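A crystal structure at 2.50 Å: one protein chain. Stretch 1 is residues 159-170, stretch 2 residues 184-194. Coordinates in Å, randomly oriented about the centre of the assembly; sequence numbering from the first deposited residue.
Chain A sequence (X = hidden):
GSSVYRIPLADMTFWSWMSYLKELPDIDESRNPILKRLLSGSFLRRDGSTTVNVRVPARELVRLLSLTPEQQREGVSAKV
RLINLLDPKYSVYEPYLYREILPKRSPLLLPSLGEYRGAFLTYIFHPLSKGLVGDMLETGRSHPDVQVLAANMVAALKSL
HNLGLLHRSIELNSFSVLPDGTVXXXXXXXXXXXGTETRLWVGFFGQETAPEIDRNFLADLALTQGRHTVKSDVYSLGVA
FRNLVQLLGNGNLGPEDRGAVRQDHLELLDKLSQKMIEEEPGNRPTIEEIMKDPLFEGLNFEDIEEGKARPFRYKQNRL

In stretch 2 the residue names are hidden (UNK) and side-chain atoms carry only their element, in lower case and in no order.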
# COMPACT_ATOMS: atom_id res chain seq x y z
N SER A 159 4.44 -10.98 -3.13
CA SER A 159 5.50 -10.20 -3.76
C SER A 159 6.33 -9.49 -2.69
O SER A 159 7.52 -9.30 -2.88
CB SER A 159 4.97 -9.26 -4.83
OG SER A 159 4.41 -8.06 -4.29
N LEU A 160 5.72 -9.13 -1.55
CA LEU A 160 6.46 -8.49 -0.46
C LEU A 160 7.29 -9.53 0.30
O LEU A 160 8.45 -9.28 0.64
CB LEU A 160 5.48 -7.76 0.46
CG LEU A 160 6.11 -6.87 1.53
CD1 LEU A 160 6.80 -5.65 0.91
CD2 LEU A 160 5.06 -6.42 2.52
N HIS A 161 6.70 -10.69 0.58
CA HIS A 161 7.41 -11.80 1.24
C HIS A 161 8.65 -12.22 0.42
O HIS A 161 9.70 -12.46 1.01
CB HIS A 161 6.46 -12.97 1.52
CG HIS A 161 5.47 -12.68 2.61
ND1 HIS A 161 4.51 -13.58 3.00
CD2 HIS A 161 5.28 -11.57 3.35
CE1 HIS A 161 3.82 -13.09 4.01
NE2 HIS A 161 4.24 -11.83 4.20
N ASN A 162 8.54 -12.24 -0.91
CA ASN A 162 9.65 -12.61 -1.81
C ASN A 162 10.85 -11.65 -1.69
O ASN A 162 11.95 -12.01 -2.06
CB ASN A 162 9.23 -12.68 -3.28
CG ASN A 162 8.28 -13.83 -3.58
OD1 ASN A 162 8.15 -14.77 -2.80
ND2 ASN A 162 7.58 -13.76 -4.71
N LEU A 163 10.63 -10.42 -1.20
CA LEU A 163 11.72 -9.45 -0.98
C LEU A 163 12.28 -9.58 0.45
O LEU A 163 13.14 -8.80 0.84
CB LEU A 163 11.20 -8.03 -1.21
CG LEU A 163 10.68 -7.72 -2.61
CD1 LEU A 163 9.85 -6.41 -2.63
CD2 LEU A 163 11.85 -7.60 -3.56
N GLY A 164 11.77 -10.54 1.23
CA GLY A 164 12.21 -10.78 2.59
C GLY A 164 11.57 -9.84 3.61
O GLY A 164 12.15 -9.59 4.68
N LEU A 165 10.37 -9.32 3.32
CA LEU A 165 9.70 -8.35 4.19
C LEU A 165 8.32 -8.89 4.61
O LEU A 165 7.54 -9.36 3.77
CB LEU A 165 9.54 -7.02 3.45
CG LEU A 165 10.84 -6.25 3.17
CD1 LEU A 165 10.59 -5.08 2.24
CD2 LEU A 165 11.48 -5.78 4.46
N LEU A 166 8.02 -8.77 5.91
CA LEU A 166 6.65 -8.83 6.42
C LEU A 166 6.02 -7.44 6.32
O LEU A 166 6.74 -6.42 6.43
CB LEU A 166 6.68 -9.25 7.89
CG LEU A 166 7.16 -10.68 8.14
CD1 LEU A 166 7.21 -11.00 9.62
CD2 LEU A 166 6.29 -11.69 7.42
N HIS A 167 4.68 -7.42 6.16
CA HIS A 167 3.94 -6.16 6.16
C HIS A 167 3.70 -5.68 7.59
O HIS A 167 4.02 -4.53 7.93
CB HIS A 167 2.63 -6.30 5.38
CG HIS A 167 1.92 -5.00 5.19
ND1 HIS A 167 1.24 -4.39 6.22
CD2 HIS A 167 1.81 -4.18 4.12
CE1 HIS A 167 0.70 -3.27 5.77
NE2 HIS A 167 1.07 -3.10 4.51
N ARG A 168 3.06 -6.55 8.38
CA ARG A 168 2.83 -6.42 9.84
C ARG A 168 1.59 -5.60 10.19
O ARG A 168 1.24 -5.61 11.34
CB ARG A 168 4.06 -5.87 10.57
CG ARG A 168 5.32 -6.72 10.41
CD ARG A 168 6.38 -6.45 11.46
NE ARG A 168 6.85 -5.07 11.39
CZ ARG A 168 7.17 -4.30 12.44
NH1 ARG A 168 7.36 -4.86 13.63
NH2 ARG A 168 7.24 -2.99 12.28
N SER A 169 0.89 -4.95 9.25
CA SER A 169 -0.33 -4.18 9.59
C SER A 169 -1.41 -4.26 8.49
O SER A 169 -2.08 -3.29 8.19
CB SER A 169 0.03 -2.75 9.91
OG SER A 169 0.59 -2.06 8.79
N ILE A 170 -1.59 -5.45 7.91
CA ILE A 170 -2.51 -5.60 6.81
C ILE A 170 -3.96 -5.41 7.28
O ILE A 170 -4.38 -5.98 8.28
CB ILE A 170 -2.34 -6.96 6.11
CG1 ILE A 170 -1.03 -6.99 5.30
CG2 ILE A 170 -3.53 -7.29 5.22
CD1 ILE A 170 -0.49 -8.41 5.17
N UNK A 184 -3.08 -2.31 -5.52
CA UNK A 184 -1.72 -2.39 -4.98
C UNK A 184 -1.74 -2.38 -3.45
O UNK A 184 -2.66 -1.85 -2.85
c UNK A 184 -0.74 -1.31 -7.05
c UNK A 184 -1.28 0.12 -5.03
c UNK A 184 -0.82 -1.26 -5.52
N UNK A 185 -0.70 -2.99 -2.87
CA UNK A 185 -0.49 -3.03 -1.44
C UNK A 185 0.41 -1.87 -1.03
O UNK A 185 1.52 -1.73 -1.52
c UNK A 185 0.47 -4.55 0.42
c UNK A 185 0.15 -4.36 -1.06
c UNK A 185 1.05 -5.94 0.63
c UNK A 185 -0.77 -4.34 1.28
N UNK A 186 -0.10 -1.05 -0.10
CA UNK A 186 0.61 0.09 0.48
C UNK A 186 0.74 -0.07 2.00
O UNK A 186 0.76 -1.21 2.53
N UNK A 187 0.86 1.08 2.68
CA UNK A 187 1.09 1.11 4.11
C UNK A 187 2.40 0.43 4.49
O UNK A 187 2.47 -0.24 5.52
N UNK A 188 3.44 0.63 3.67
CA UNK A 188 4.68 -0.13 3.80
C UNK A 188 5.61 0.43 4.88
O UNK A 188 6.68 -0.15 5.12
c UNK A 188 4.21 -2.28 1.76
c UNK A 188 5.47 -0.90 0.06
c UNK A 188 5.38 -0.16 2.44
c UNK A 188 4.61 -0.87 1.33
N UNK A 189 5.22 1.52 5.55
CA UNK A 189 6.01 2.08 6.66
C UNK A 189 6.14 1.07 7.81
O UNK A 189 7.05 1.20 8.62
c UNK A 189 3.96 3.33 7.58
o UNK A 189 3.11 3.04 6.68
o UNK A 189 3.66 3.56 8.76
c UNK A 189 5.42 3.40 7.18
N UNK A 190 5.25 0.08 7.93
CA UNK A 190 5.32 -0.92 9.03
C UNK A 190 6.12 -2.16 8.63
O UNK A 190 6.31 -3.04 9.47
o UNK A 190 3.26 -2.02 8.45
c UNK A 190 3.11 -0.19 10.02
c UNK A 190 3.94 -1.36 9.52
N UNK A 191 6.56 -2.24 7.37
CA UNK A 191 7.23 -3.44 6.86
C UNK A 191 8.58 -3.63 7.56
O UNK A 191 9.21 -2.66 8.00
c UNK A 191 7.41 -3.35 5.37
N UNK A 192 9.00 -4.89 7.67
CA UNK A 192 10.24 -5.24 8.41
C UNK A 192 10.72 -6.61 7.93
O UNK A 192 9.93 -7.40 7.42
c UNK A 192 9.99 -5.26 9.91
N UNK A 193 12.01 -6.94 8.10
CA UNK A 193 12.54 -8.21 7.59
C UNK A 193 11.94 -9.44 8.30
O UNK A 193 11.67 -9.38 9.48
c UNK A 193 14.33 -6.69 8.21
c UNK A 193 14.05 -8.14 7.90
c UNK A 193 13.04 -6.14 8.77
N UNK A 194 11.75 -10.52 7.54
CA UNK A 194 11.49 -11.85 8.05
C UNK A 194 12.77 -12.32 8.73
O UNK A 194 12.72 -12.69 9.87
c UNK A 194 11.10 -12.85 6.94
c UNK A 194 9.87 -13.09 4.72
c UNK A 194 9.95 -12.35 6.04
c UNK A 194 10.82 -14.22 7.53
O HOH W 1 0.19 -0.14 7.03

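Position 184 carries three carbons, one bonded to CA and bearing the other two; this fork at CB, with no oxygen, is Val184, and it lies out of reach of stretch 1. At 185 four carbons fork at the second, the pattern of Leu185. Its CD1 lies 3.8 Å from His167 CD2, and its CD2 is 4.5 Å from Leu160 CD2.

Positions 186 and 187 have no atoms beyond the backbone, so both are glycine. Gly186 O accepts a hydrogen bond from His167 NE2 (2.8 Å, angle at hydrogen 161°), lying at the ring edge near its plane. Gly187 has phi/psi of 60/39°, and positive phi by itself favours glycine; an ideal CB here would sit 3.7 Å from His167 NE2.

Position 188 again shows four carbons forked at the second: Leu188. Its CD2 lies 3.9 Å from His167 CD2 and 4.3 Å from Leu160 CD2. At 189 two carbons, the second bearing two oxygens, form a carboxylate one carbon from CA, hence Asp189; it makes no contact with stretch 1.

Position 190 has a CB bearing one oxygen and one carbon, which identifies Thr190. Its OG1 donates to His167 O (2.7 Å), and Ser169 OG stands 2.7 Å from the same OG1. Its carbonyl O accepts from both Arg168 NE (2.8 Å) and Arg168 NH2 (3.0 Å).

A single carbon at 191 means Ala191; its CA approaches Leu166 O at 3.1 Å in a CA-H...O contact. Position 192 likewise has one carbon, Ala192, whose CB lies over one face of the Arg168 guanidinium, 3.5 Å from Arg168 NE.

At 193 three carbons close a ring onto the backbone N, as in Pro193 alone among the standard residues. Without an amide hydrogen it cannot donate, but its CA makes a CA-H...O contact with Gly164 O (3.2 Å). Position 194 has four carbons forked at the first, one arm two carbons long: Ile194. Its CG1 lies 3.9 Å from Leu166 CG, and its CD1 is 3.8 Å from His161 O.

The contact works through a short antiparallel pairing extended by side-chain bonds. Leu166 N donates to Ala192 O (2.8 Å), Ala192 N returns a bond to Leu166 O (3.0 Å), and Ile194 N reaches Gly164 O (3.0 Å). Beyond the strands, His167 and Arg168 address backbone carbonyls directly, while water 1 links Ser169 OG (2.6 Å) to Gly187 O (2.7 Å). Together the stretches bury 750 Å², counting both sides.

Stretch 2 184-194: VLGGLDTAAPI
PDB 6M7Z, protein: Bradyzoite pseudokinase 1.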